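Side-chain contacts in inactive glucansucrase (Lactobacillus reuteri, PDB 5JBD), which is an inactive glucansucrase of glycosyl hydrolase family 70, in the TIM-barrel clan, and binds a calcium ion: residues L173-M178 / V764-N769; V240-D245 / S845-G850; L597-K602 / G614-V619; N567-D570 / G575-Y578. All blocks are in the same frame, centred on the assembly; numbering follows the deposited sequence.

Contact 1 of 4, residues L173-M178 / V764-N769; sequences LSLQSM and VTRTNN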
loop_
_atom_site.group_PDB
_atom_site.type_symbol
_atom_site.label_atom_id
_atom_site.label_comp_id
_atom_site.label_asym_id
_atom_site.label_seq_id
_atom_site.Cartn_x
_atom_site.Cartn_y
_atom_site.Cartn_z
ATOM N N LEU A 173 -3.467 2.480 23.255
ATOM C CA LEU A 173 -2.043 2.286 23.573
ATOM C C LEU A 173 -1.144 2.303 22.335
ATOM O O LEU A 173 -0.483 1.322 22.016
ATOM C CB LEU A 173 -1.817 1.021 24.417
ATOM C CG LEU A 173 -2.638 0.876 25.700
ATOM C CD1 LEU A 173 -2.353 -0.481 26.329
ATOM C CD2 LEU A 173 -2.344 1.989 26.695
ATOM N N SER A 174 -1.143 3.431 21.629
ATOM C CA SER A 174 -0.246 3.632 20.493
ATOM C C SER A 174 1.196 3.705 20.959
ATOM O O SER A 174 1.492 4.294 21.989
ATOM C CB SER A 174 -0.582 4.920 19.738
ATOM O OG SER A 174 0.339 5.135 18.674
ATOM N N LEU A 175 2.094 3.138 20.165
ATOM C CA LEU A 175 3.526 3.300 20.401
ATOM C C LEU A 175 3.981 4.773 20.242
ATOM O O LEU A 175 4.999 5.164 20.804
ATOM C CB LEU A 175 4.329 2.358 19.491
ATOM C CG LEU A 175 4.031 0.855 19.626
ATOM C CD1 LEU A 175 4.707 0.070 18.505
ATOM C CD2 LEU A 175 4.494 0.328 20.967
ATOM N N GLN A 176 3.203 5.582 19.513
ATOM C CA GLN A 176 3.410 7.045 19.402
ATOM C C GLN A 176 3.473 7.793 20.714
ATOM O O GLN A 176 4.091 8.870 20.772
ATOM C CB GLN A 176 2.306 7.707 18.573
ATOM C CG GLN A 176 2.430 7.470 17.075
ATOM C CD GLN A 176 1.325 8.161 16.257
ATOM O OE1 GLN A 176 1.567 8.641 15.144
ATOM N NE2 GLN A 176 0.122 8.248 16.820
ATOM N N SER A 177 2.852 7.243 21.753
ATOM C CA SER A 177 2.772 7.923 23.038
ATOM C C SER A 177 4.000 7.732 23.918
ATOM O O SER A 177 4.041 8.276 25.024
ATOM C CB SER A 177 1.565 7.408 23.814
ATOM O OG SER A 177 1.846 6.100 24.302
ATOM N N MET A 178 4.980 6.950 23.465
ATOM C CA MET A 178 6.117 6.590 24.315
ATOM C C MET A 178 7.081 7.760 24.403
ATOM O O MET A 178 7.119 8.588 23.491
ATOM C CB MET A 178 6.772 5.283 23.829
ATOM C CG MET A 178 5.944 4.088 24.331
ATOM S SD MET A 178 6.211 3.730 26.098
ATOM C CE MET A 178 7.767 2.848 26.057
ATOM N N VAL A 764 -10.833 -8.511 21.186
ATOM C CA VAL A 764 -9.473 -8.179 20.720
ATOM C C VAL A 764 -8.367 -8.198 21.775
ATOM O O VAL A 764 -8.619 -8.144 22.975
ATOM C CB VAL A 764 -9.428 -6.797 20.028
ATOM C CG1 VAL A 764 -10.530 -6.680 18.978
ATOM C CG2 VAL A 764 -9.506 -5.647 21.030
ATOM N N THR A 765 -7.127 -8.259 21.283
ATOM C CA THR A 765 -5.924 -8.247 22.121
ATOM C C THR A 765 -4.890 -7.349 21.446
ATOM O O THR A 765 -4.731 -7.378 20.217
ATOM C CB THR A 765 -5.367 -9.671 22.303
ATOM O OG1 THR A 765 -6.308 -10.446 23.048
ATOM C CG2 THR A 765 -4.028 -9.674 23.036
ATOM N N ARG A 766 -4.196 -6.553 22.257
ATOM C CA ARG A 766 -3.205 -5.592 21.766
ATOM C C ARG A 766 -1.931 -6.347 21.366
ATOM O O ARG A 766 -1.310 -6.974 22.206
ATOM C CB ARG A 766 -2.871 -4.578 22.875
ATOM C CG ARG A 766 -1.878 -3.486 22.499
ATOM C CD ARG A 766 -2.479 -2.491 21.533
ATOM N NE ARG A 766 -1.510 -1.445 21.201
ATOM C CZ ARG A 766 -0.499 -1.577 20.334
ATOM N NH1 ARG A 766 -0.295 -2.731 19.697
ATOM N NH2 ARG A 766 0.326 -0.544 20.112
ATOM N N THR A 767 -1.538 -6.236 20.097
ATOM C CA THR A 767 -0.388 -6.982 19.578
ATOM C C THR A 767 0.561 -6.143 18.738
ATOM O O THR A 767 0.224 -5.031 18.312
ATOM C CB THR A 767 -0.840 -8.161 18.689
ATOM O OG1 THR A 767 -1.438 -7.667 17.483
ATOM C CG2 THR A 767 -1.816 -9.063 19.431
ATOM N N ASN A 768 1.742 -6.718 18.485
ATOM C CA ASN A 768 2.660 -6.200 17.470
ATOM C C ASN A 768 2.191 -6.650 16.073
ATOM O O ASN A 768 1.105 -7.241 15.930
ATOM C CB ASN A 768 4.108 -6.639 17.776
ATOM C CG ASN A 768 4.341 -8.139 17.624
ATOM O OD1 ASN A 768 3.514 -8.882 17.087
ATOM N ND2 ASN A 768 5.494 -8.595 18.104
ATOM N N ASN A 769 3.014 -6.398 15.058
ATOM C CA ASN A 769 2.654 -6.728 13.671
ATOM C C ASN A 769 2.677 -8.230 13.316
ATOM O O ASN A 769 2.331 -8.600 12.193
ATOM C CB ASN A 769 3.491 -5.920 12.683
ATOM C CG ASN A 769 4.977 -6.244 12.744
ATOM O OD1 ASN A 769 5.433 -7.026 13.581
ATOM N ND2 ASN A 769 5.740 -5.594 11.883
#

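Contact 2 of 4, residues V240-D245 / S845-G850; sequences VGNDID and SLQNIG. With CA (calcium ion), chain C.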
loop_
_atom_site.group_PDB
_atom_site.type_symbol
_atom_site.label_atom_id
_atom_site.label_comp_id
_atom_site.label_asym_id
_atom_site.label_seq_id
_atom_site.Cartn_x
_atom_site.Cartn_y
_atom_site.Cartn_z
ATOM N N VAL A 240 -1.300 -2.408 8.016
ATOM C CA VAL A 240 -2.220 -1.304 8.355
ATOM C C VAL A 240 -3.615 -1.653 7.853
ATOM O O VAL A 240 -3.761 -2.410 6.884
ATOM C CB VAL A 240 -1.732 0.042 7.756
ATOM C CG1 VAL A 240 -1.887 0.072 6.236
ATOM C CG2 VAL A 240 -2.452 1.229 8.394
ATOM N N GLY A 241 -4.637 -1.108 8.510
ATOM C CA GLY A 241 -6.035 -1.306 8.105
ATOM C C GLY A 241 -6.641 -2.576 8.654
ATOM O O GLY A 241 -6.114 -3.147 9.598
ATOM N N ASN A 242 -7.741 -3.015 8.046
ATOM C CA ASN A 242 -8.362 -4.274 8.401
ATOM C C ASN A 242 -7.657 -5.377 7.637
ATOM O O ASN A 242 -7.818 -5.491 6.422
ATOM C CB ASN A 242 -9.854 -4.284 8.058
ATOM C CG ASN A 242 -10.658 -3.329 8.926
ATOM O OD1 ASN A 242 -10.545 -2.111 8.794
ATOM N ND2 ASN A 242 -11.487 -3.881 9.809
ATOM N N ASP A 243 -6.925 -6.218 8.352
ATOM C CA ASP A 243 -6.108 -7.257 7.724
ATOM C C ASP A 243 -6.981 -8.440 7.314
ATOM O O ASP A 243 -7.659 -9.038 8.154
ATOM C CB ASP A 243 -5.010 -7.727 8.677
ATOM C CG ASP A 243 -3.932 -8.549 7.969
ATOM O OD1 ASP A 243 -3.156 -7.946 7.223
ATOM O OD2 ASP A 243 -3.867 -9.783 8.134
ATOM N N ILE A 244 -6.967 -8.781 6.027
ATOM C CA ILE A 244 -7.820 -9.856 5.518
ATOM C C ILE A 244 -7.216 -11.220 5.849
ATOM O O ILE A 244 -6.007 -11.432 5.673
ATOM C CB ILE A 244 -8.052 -9.717 4.005
ATOM C CG1 ILE A 244 -8.678 -8.355 3.668
ATOM C CG2 ILE A 244 -8.922 -10.859 3.486
ATOM C CD1 ILE A 244 -10.040 -8.086 4.292
ATOM N N ASP A 245 -8.051 -12.144 6.337
ATOM C CA ASP A 245 -7.596 -13.501 6.641
ATOM C C ASP A 245 -7.477 -14.342 5.356
ATOM O O ASP A 245 -8.391 -15.078 4.983
ATOM C CB ASP A 245 -8.485 -14.204 7.655
ATOM C CG ASP A 245 -7.990 -15.602 7.985
ATOM O OD1 ASP A 245 -6.827 -15.939 7.639
ATOM O OD2 ASP A 245 -8.744 -16.372 8.613
ATOM N N SER A 845 -5.326 -2.377 12.450
ATOM C CA SER A 845 -4.556 -1.323 13.088
ATOM C C SER A 845 -5.491 -0.516 13.993
ATOM O O SER A 845 -6.703 -0.522 13.799
ATOM C CB SER A 845 -3.866 -0.416 12.068
ATOM O OG SER A 845 -4.758 0.042 11.067
ATOM N N LEU A 846 -4.929 0.141 15.001
ATOM C CA LEU A 846 -5.737 0.843 15.996
ATOM C C LEU A 846 -6.591 1.890 15.283
ATOM O O LEU A 846 -6.096 2.613 14.424
ATOM C CB LEU A 846 -4.858 1.494 17.066
ATOM C CG LEU A 846 -3.842 0.614 17.800
ATOM C CD1 LEU A 846 -3.125 1.417 18.879
ATOM C CD2 LEU A 846 -4.474 -0.645 18.380
ATOM N N GLN A 847 -7.887 1.942 15.608
ATOM C CA GLN A 847 -8.822 2.779 14.851
ATOM C C GLN A 847 -9.132 4.138 15.487
ATOM O O GLN A 847 -9.957 4.891 14.958
ATOM C CB GLN A 847 -10.112 1.993 14.579
ATOM C CG GLN A 847 -9.888 0.796 13.666
ATOM C CD GLN A 847 -11.178 0.175 13.164
ATOM O OE1 GLN A 847 -12.269 0.537 13.605
ATOM N NE2 GLN A 847 -11.062 -0.797 12.261
ATOM N N ASN A 848 -8.471 4.445 16.605
ATOM C CA ASN A 848 -8.603 5.731 17.301
ATOM C C ASN A 848 -10.025 6.000 17.853
ATOM O O ASN A 848 -10.485 7.134 17.832
ATOM C CB ASN A 848 -8.162 6.907 16.398
ATOM C CG ASN A 848 -6.722 6.792 15.923
ATOM O OD1 ASN A 848 -6.443 6.926 14.736
ATOM N ND2 ASN A 848 -5.807 6.553 16.842
ATOM N N ILE A 849 -10.685 4.959 18.362
ATOM C CA ILE A 849 -12.024 5.099 18.983
ATOM C C ILE A 849 -12.067 4.895 20.501
ATOM O O ILE A 849 -12.959 5.438 21.174
ATOM C CB ILE A 849 -13.068 4.181 18.308
ATOM C CG1 ILE A 849 -12.688 2.702 18.432
ATOM C CG2 ILE A 849 -13.234 4.574 16.842
ATOM C CD1 ILE A 849 -13.713 1.757 17.857
ATOM N N GLY A 850 -11.145 4.097 21.028
ATOM C CA GLY A 850 -11.041 3.827 22.457
ATOM C C GLY A 850 -11.392 2.392 22.787
ATOM O O GLY A 850 -12.237 1.785 22.122
HETATM CA CA CA C . -1.814 -9.665 6.201
HETATM O O HOH W 1 -3.738 -10.166 4.840
#

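Contact 3 of 4, residues L597-K602 / G614-V619; sequences LKVTVK and GVWVPV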
loop_
_atom_site.group_PDB
_atom_site.type_symbol
_atom_site.label_atom_id
_atom_site.label_comp_id
_atom_site.label_asym_id
_atom_site.label_seq_id
_atom_site.Cartn_x
_atom_site.Cartn_y
_atom_site.Cartn_z
ATOM N N LEU A 597 37.642 -0.332 -26.670
ATOM C CA LEU A 597 37.306 1.079 -26.848
ATOM C C LEU A 597 38.044 1.949 -25.818
ATOM O O LEU A 597 37.938 1.715 -24.616
ATOM C CB LEU A 597 35.790 1.285 -26.718
ATOM C CG LEU A 597 35.266 2.629 -27.222
ATOM C CD1 LEU A 597 35.355 2.694 -28.738
ATOM C CD2 LEU A 597 33.839 2.870 -26.752
ATOM N N LYS A 598 38.752 2.964 -26.306
ATOM C CA LYS A 598 39.563 3.873 -25.484
ATOM C C LYS A 598 38.777 5.140 -25.200
ATOM O O LYS A 598 38.400 5.841 -26.128
ATOM C CB LYS A 598 40.865 4.266 -26.250
ATOM C CG LYS A 598 42.098 3.399 -25.954
ATOM C CD LYS A 598 42.916 3.999 -24.803
ATOM C CE LYS A 598 43.259 2.974 -23.743
ATOM N NZ LYS A 598 43.830 3.597 -22.523
ATOM N N VAL A 599 38.570 5.462 -23.930
ATOM C CA VAL A 599 37.693 6.568 -23.555
ATOM C C VAL A 599 38.391 7.440 -22.513
ATOM O O VAL A 599 39.104 6.924 -21.648
ATOM C CB VAL A 599 36.344 6.026 -22.972
ATOM C CG1 VAL A 599 35.408 7.167 -22.605
ATOM C CG2 VAL A 599 35.651 5.093 -23.967
ATOM N N THR A 600 38.152 8.749 -22.582
ATOM C CA THR A 600 38.619 9.694 -21.564
ATOM C C THR A 600 37.524 10.075 -20.572
ATOM O O THR A 600 36.419 10.446 -20.975
ATOM C CB THR A 600 39.171 10.982 -22.216
ATOM O OG1 THR A 600 40.170 10.629 -23.161
ATOM C CG2 THR A 600 39.779 11.920 -21.180
ATOM N N VAL A 601 37.855 10.021 -19.277
ATOM C CA VAL A 601 36.896 10.230 -18.194
ATOM C C VAL A 601 37.497 11.067 -17.078
ATOM O O VAL A 601 38.713 11.122 -16.936
ATOM C CB VAL A 601 36.426 8.876 -17.603
ATOM C CG1 VAL A 601 35.758 8.019 -18.686
ATOM C CG2 VAL A 601 37.570 8.104 -16.952
ATOM N N LYS A 602 36.634 11.672 -16.269
ATOM C CA LYS A 602 37.025 12.377 -15.040
ATOM C C LYS A 602 35.822 12.577 -14.134
ATOM O O LYS A 602 34.682 12.358 -14.552
ATOM C CB LYS A 602 37.641 13.734 -15.365
ATOM C CG LYS A 602 36.649 14.776 -15.866
ATOM C CD LYS A 602 37.357 16.042 -16.345
ATOM C CE LYS A 602 37.442 17.087 -15.247
ATOM N NZ LYS A 602 36.105 17.646 -14.867
ATOM N N GLY A 614 28.896 7.788 -18.744
ATOM C CA GLY A 614 29.075 7.698 -20.192
ATOM C C GLY A 614 28.360 6.479 -20.755
ATOM O O GLY A 614 28.375 5.425 -20.129
ATOM N N VAL A 615 27.764 6.607 -21.938
ATOM C CA VAL A 615 27.114 5.477 -22.605
ATOM C C VAL A 615 27.447 5.437 -24.099
ATOM O O VAL A 615 27.305 6.469 -24.803
ATOM C CB VAL A 615 25.584 5.521 -22.404
ATOM C CG1 VAL A 615 24.936 4.261 -22.994
ATOM C CG2 VAL A 615 25.258 5.663 -20.927
ATOM N N TRP A 616 27.864 4.259 -24.575
ATOM C CA TRP A 616 28.270 4.044 -25.979
ATOM C C TRP A 616 27.443 2.945 -26.620
ATOM O O TRP A 616 27.246 1.888 -26.008
ATOM C CB TRP A 616 29.757 3.653 -26.064
ATOM C CG TRP A 616 30.642 4.752 -25.551
ATOM C CD1 TRP A 616 31.063 4.933 -24.276
ATOM C CD2 TRP A 616 31.140 5.859 -26.301
ATOM N NE1 TRP A 616 31.819 6.076 -24.181
ATOM C CE2 TRP A 616 31.881 6.666 -25.414
ATOM C CE3 TRP A 616 31.030 6.249 -27.649
ATOM C CZ2 TRP A 616 32.517 7.843 -25.822
ATOM C CZ3 TRP A 616 31.669 7.426 -28.058
ATOM C CH2 TRP A 616 32.395 8.210 -27.141
ATOM N N VAL A 617 26.983 3.184 -27.851
ATOM C CA VAL A 617 26.254 2.175 -28.638
ATOM C C VAL A 617 26.755 2.120 -30.080
ATOM O O VAL A 617 27.258 3.118 -30.590
ATOM C CB VAL A 617 24.718 2.421 -28.647
ATOM C CG1 VAL A 617 24.157 2.291 -27.241
ATOM C CG2 VAL A 617 24.350 3.769 -29.252
ATOM N N PRO A 618 26.603 0.968 -30.746
ATOM C CA PRO A 618 27.005 0.908 -32.154
ATOM C C PRO A 618 26.325 1.948 -33.062
ATOM O O PRO A 618 25.154 2.268 -32.877
ATOM C CB PRO A 618 26.598 -0.513 -32.577
ATOM C CG PRO A 618 26.628 -1.305 -31.302
ATOM C CD PRO A 618 26.172 -0.352 -30.241
ATOM N N VAL A 619 27.088 2.477 -34.012
ATOM C CA VAL A 619 26.555 3.286 -35.107
ATOM C C VAL A 619 25.700 2.351 -35.975
ATOM O O VAL A 619 26.162 1.272 -36.337
ATOM C CB VAL A 619 27.701 3.879 -35.975
ATOM C CG1 VAL A 619 27.158 4.518 -37.255
ATOM C CG2 VAL A 619 28.515 4.901 -35.179
#

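Contact 4 of 4, residues N567-D570 / G575-Y578; sequences NLID and GLTY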
loop_
_atom_site.group_PDB
_atom_site.type_symbol
_atom_site.label_atom_id
_atom_site.label_comp_id
_atom_site.label_asym_id
_atom_site.label_seq_id
_atom_site.Cartn_x
_atom_site.Cartn_y
_atom_site.Cartn_z
ATOM N N ASN A 567 28.592 8.208 -29.238
ATOM C CA ASN A 567 28.580 8.769 -27.896
ATOM C C ASN A 567 27.138 9.135 -27.538
ATOM O O ASN A 567 26.694 10.273 -27.742
ATOM C CB ASN A 567 29.485 10.013 -27.870
ATOM C CG ASN A 567 29.766 10.519 -26.471
ATOM O OD1 ASN A 567 29.141 10.110 -25.509
ATOM N ND2 ASN A 567 30.734 11.437 -26.362
ATOM N N LEU A 568 26.407 8.169 -26.996
ATOM C CA LEU A 568 24.989 8.370 -26.674
ATOM C C LEU A 568 24.775 9.390 -25.562
ATOM O O LEU A 568 23.934 10.288 -25.688
ATOM C CB LEU A 568 24.335 7.054 -26.263
ATOM C CG LEU A 568 22.801 7.090 -26.135
ATOM C CD1 LEU A 568 22.164 6.966 -27.506
ATOM C CD2 LEU A 568 22.323 5.968 -25.238
ATOM N N ILE A 569 25.488 9.213 -24.457
ATOM C CA ILE A 569 25.465 10.156 -23.336
ATOM C C ILE A 569 26.894 10.339 -22.839
ATOM O O ILE A 569 27.606 9.360 -22.659
ATOM C CB ILE A 569 24.610 9.649 -22.151
ATOM C CG1 ILE A 569 23.166 9.371 -22.596
ATOM C CG2 ILE A 569 24.638 10.659 -20.997
ATOM C CD1 ILE A 569 22.290 8.770 -21.516
ATOM N N ASP A 570 27.283 11.587 -22.584
ATOM C CA ASP A 570 28.568 11.915 -21.960
ATOM C C ASP A 570 28.321 13.023 -20.931
ATOM O O ASP A 570 27.297 13.715 -20.984
ATOM C CB ASP A 570 29.590 12.349 -23.024
ATOM C CG ASP A 570 31.058 12.062 -22.628
ATOM O OD1 ASP A 570 31.358 11.821 -21.438
ATOM O OD2 ASP A 570 31.925 12.108 -23.530
ATOM N N GLY A 575 26.153 19.406 -16.965
ATOM C CA GLY A 575 25.164 18.317 -17.001
ATOM C C GLY A 575 25.556 17.163 -17.895
ATOM O O GLY A 575 26.644 16.587 -17.730
ATOM N N LEU A 576 24.665 16.821 -18.826
ATOM C CA LEU A 576 24.870 15.730 -19.786
ATOM C C LEU A 576 24.775 16.296 -21.193
ATOM O O LEU A 576 24.103 17.306 -21.396
ATOM C CB LEU A 576 23.787 14.665 -19.611
ATOM C CG LEU A 576 23.722 13.952 -18.262
ATOM C CD1 LEU A 576 22.490 13.059 -18.191
ATOM C CD2 LEU A 576 24.986 13.137 -18.035
ATOM N N THR A 577 25.413 15.634 -22.155
ATOM C CA THR A 577 25.260 15.963 -23.582
ATOM C C THR A 577 24.919 14.697 -24.379
ATOM O O THR A 577 25.378 13.589 -24.030
ATOM C CB THR A 577 26.521 16.642 -24.191
ATOM O OG1 THR A 577 26.286 16.927 -25.572
ATOM C CG2 THR A 577 27.749 15.770 -24.101
ATOM N N TYR A 578 24.109 14.882 -25.430
ATOM C CA TYR A 578 23.614 13.795 -26.299
ATOM C C TYR A 578 24.195 13.876 -27.709
ATOM O O TYR A 578 23.874 13.042 -28.554
ATOM C CB TYR A 578 22.066 13.814 -26.330
ATOM C CG TYR A 578 21.507 13.806 -24.932
ATOM C CD1 TYR A 578 21.459 12.629 -24.202
ATOM C CD2 TYR A 578 21.093 14.992 -24.294
ATOM C CE1 TYR A 578 20.990 12.606 -22.890
ATOM C CE2 TYR A 578 20.621 14.972 -22.978
ATOM C CZ TYR A 578 20.571 13.764 -22.281
ATOM O OH TYR A 578 20.128 13.682 -20.972
HETATM O O HOH W 2 26.915 12.710 -26.293
HETATM O O HOH W 3 25.232 10.859 -30.120
HETATM O O HOH W 4 22.537 10.615 -28.136
#

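Contact 1 of 4, residues L173-M178 / V764-N769
R766 clasps the carbonyl of L173 with two nitrogens of its guanidinium group, both directed at one oxygen. NH2 reaches L173 O at 2.8 Å with an N-H...O angle of 152°, while NE meets the same L173 O at 3.1 Å along a more bent path. The oxygen sits at the guanidinium edge, close to its plane. Both nitrogens come from the same face of the carbonyl, NE standing well above its plane and NH2 tilted less. The chain of R766 leaves with CG anti to the backbone N (chi1 -178°) and then bends at chi2 (71°), which swings the NE/NH2 edge toward the L173 carbonyl.

R766 stands near the end of strand 758-767 in a six-stranded antiparallel sheet, so the clasp fastens the loop after helix 151-162 to that sheet. A salt bridge from NH2 to D192 and a hydrogen bond from NH1 to S191 O fix the guanidinium further. D192 also takes S174 OG and L175 N, tying both segments to one carboxylate.

Packing around this grip is slack by comparison: L175 CG passes R766 NH2 obliquely at 4.0 Å, and L173 CB stays 4.1 Å from R766 NE. Farther out the loop braces itself. S174 OG accepts from Q176 N at 3.0 Å, an ST turn, and on the solvent-exposed side S177 OG donates to S174 O at 3.0 Å.

Contact 2 of 4, residues V240-D245 / S845-G850
The strand that carries a calcium ligand, 242-244, is entered through a short two-bond clasp between G241 and S845. G241 N donates to S845 OG at 2.8 Å, with an N-H...O angle of 153°, and in return S845 N donates to G241 O at 3.1 Å. S845 thus uses backbone and hydroxyl on the same residue; its OG is tucked between its own backbone N and carbonyl carbon (chi1 50°), which brings it within hydrogen-bonding range of G241 N. On the same oxygen, V240 CG2 rests at 3.7 Å from S845 OG.

One step along, the side chains of N242 and Q847 run nearly perpendicular, with their amide planes turned 58° from each other. N242 OD1 and Q847 NE2 stay 3.7 Å apart, a contact rather than a bond; the polar ends are engaged elsewhere: N242 ND2 goes to Q841 OE1 and Y789 O, and Q847 OE1 to Y789 N. Beyond, D243 grips calcium with both carboxylate oxygens, OD1 at 2.4 Å and OD2, longer, at 2.8 Å. A calcium-bound water donates to I244 O, and E237, N287 and N751 complete the protein ligands.

Strand 242-244 runs between strands 752-753 and 841-845 of the antiparallel sheet, while Q847 leans on A788 and I849 on Y786, both of strand 784-791.

Contact 3 of 4, residues L597-K602 / G614-V619
Strands 596-605 and 612-618 are not paired with each other: L597 CA and W616 CA stand 9.5 Å apart, a separation filled by side chains facing inward from each. W616 takes both L597 and V599. The leucine side chain is nearly perpendicular to that of the tryptophan. CD2 of L597 lies over one face of the indole, 4.1 Å from the centroid of the W616 five-membered ring and 18° off its normal, a CH-pi contact displaced toward the rim; the closest ring atom to L597 CD2 is W616 CG at 3.9 Å. The leucine presents this methyl because its CG is anti to the backbone N (chi1 -165°).

V599 meets the indole at its nitrogen, CG2 at 4.0 Å and CG1 at 4.1 Å from W616 NE1, coming in obliquely as the two side chains run antiparallel alongside one another. The opposite face of the ring is covered as well: W616 CZ3 lies 3.4 Å from N567 CA, in strand 564-571. The indole is therefore sandwiched between a leucine methyl and the neighbouring backbone. V599 also touches L540 of strand 537-542 and V552 of strand 550-555, so the aliphatic cluster continues beyond the indole.

Strand 596-605 pairs with 550-555, and strand 612-618 lies between 537-542 and 564-571. Antiparallel layers joined by apolar side chains in this way form an arrangement of the beta-sandwich kind, consistent with the all-beta C domain of family 70 proteins.

Contact 4 of 4, residues N567-D570 / G575-Y578
Y578 lies obliquely against strand 564-571: CB is 4.0 Å from L568 O, CD1 comes closer to the same L568 O at 3.7 Å, and CE1 touches I569 CG1 at 3.9 Å. With CG anti to the carbonyl carbon (chi1 -52°), the ring is laid alongside I569, and the two side chains extend together in one direction; the tyrosine also touches A485 of helix 483-496. I569 has a second neighbour, since its CG2 packs against L576 CD2 at 3.9 Å, and it reaches L489 of that helix.

The backbones behind these side chains are locked by a reciprocal pair: T577 N donates to D570 O at 2.9 Å, and D570 N to T577 O at 3.1 Å. One water bridges N567 O and T577 O. Within the first strand, N567 ND2 donates to D570 OD2 at 3.1 Å on the anti side of the carboxylate, and S583 and N585 bond to that same oxygen, fixing the acid's rotation.

D570 and T577 form an antiparallel hydrogen-bonded pair in a beta hairpin, whose first strand carries a classic beta bulge where L568 and I569 both face V615.

Overall arrangement
The four contacts fall into two spatially separate pairs. Contacts 1 and 2 have centres 11 Å apart, reach the same antiparallel sheet, and interlock: L846 CD1 packs 4.0 Å from R766 NE, and their segments alternate along the sequence. Contact 2 includes the calcium ligand D243; contact 1 lies farther from the ion, on the same sheet. Contacts 3 and 4, with centres 10 Å apart, follow each other in sequence and lie on neighbouring strands, 612-618 and 564-571, where V615 N probably hydrogen-bonds I569 O at 2.9 Å. Between the pairs, centres are 51 to 56 Å apart and nearest atoms about 37 to 40 Å, so the calcium-side sheet and the beta domain make no direct touch here.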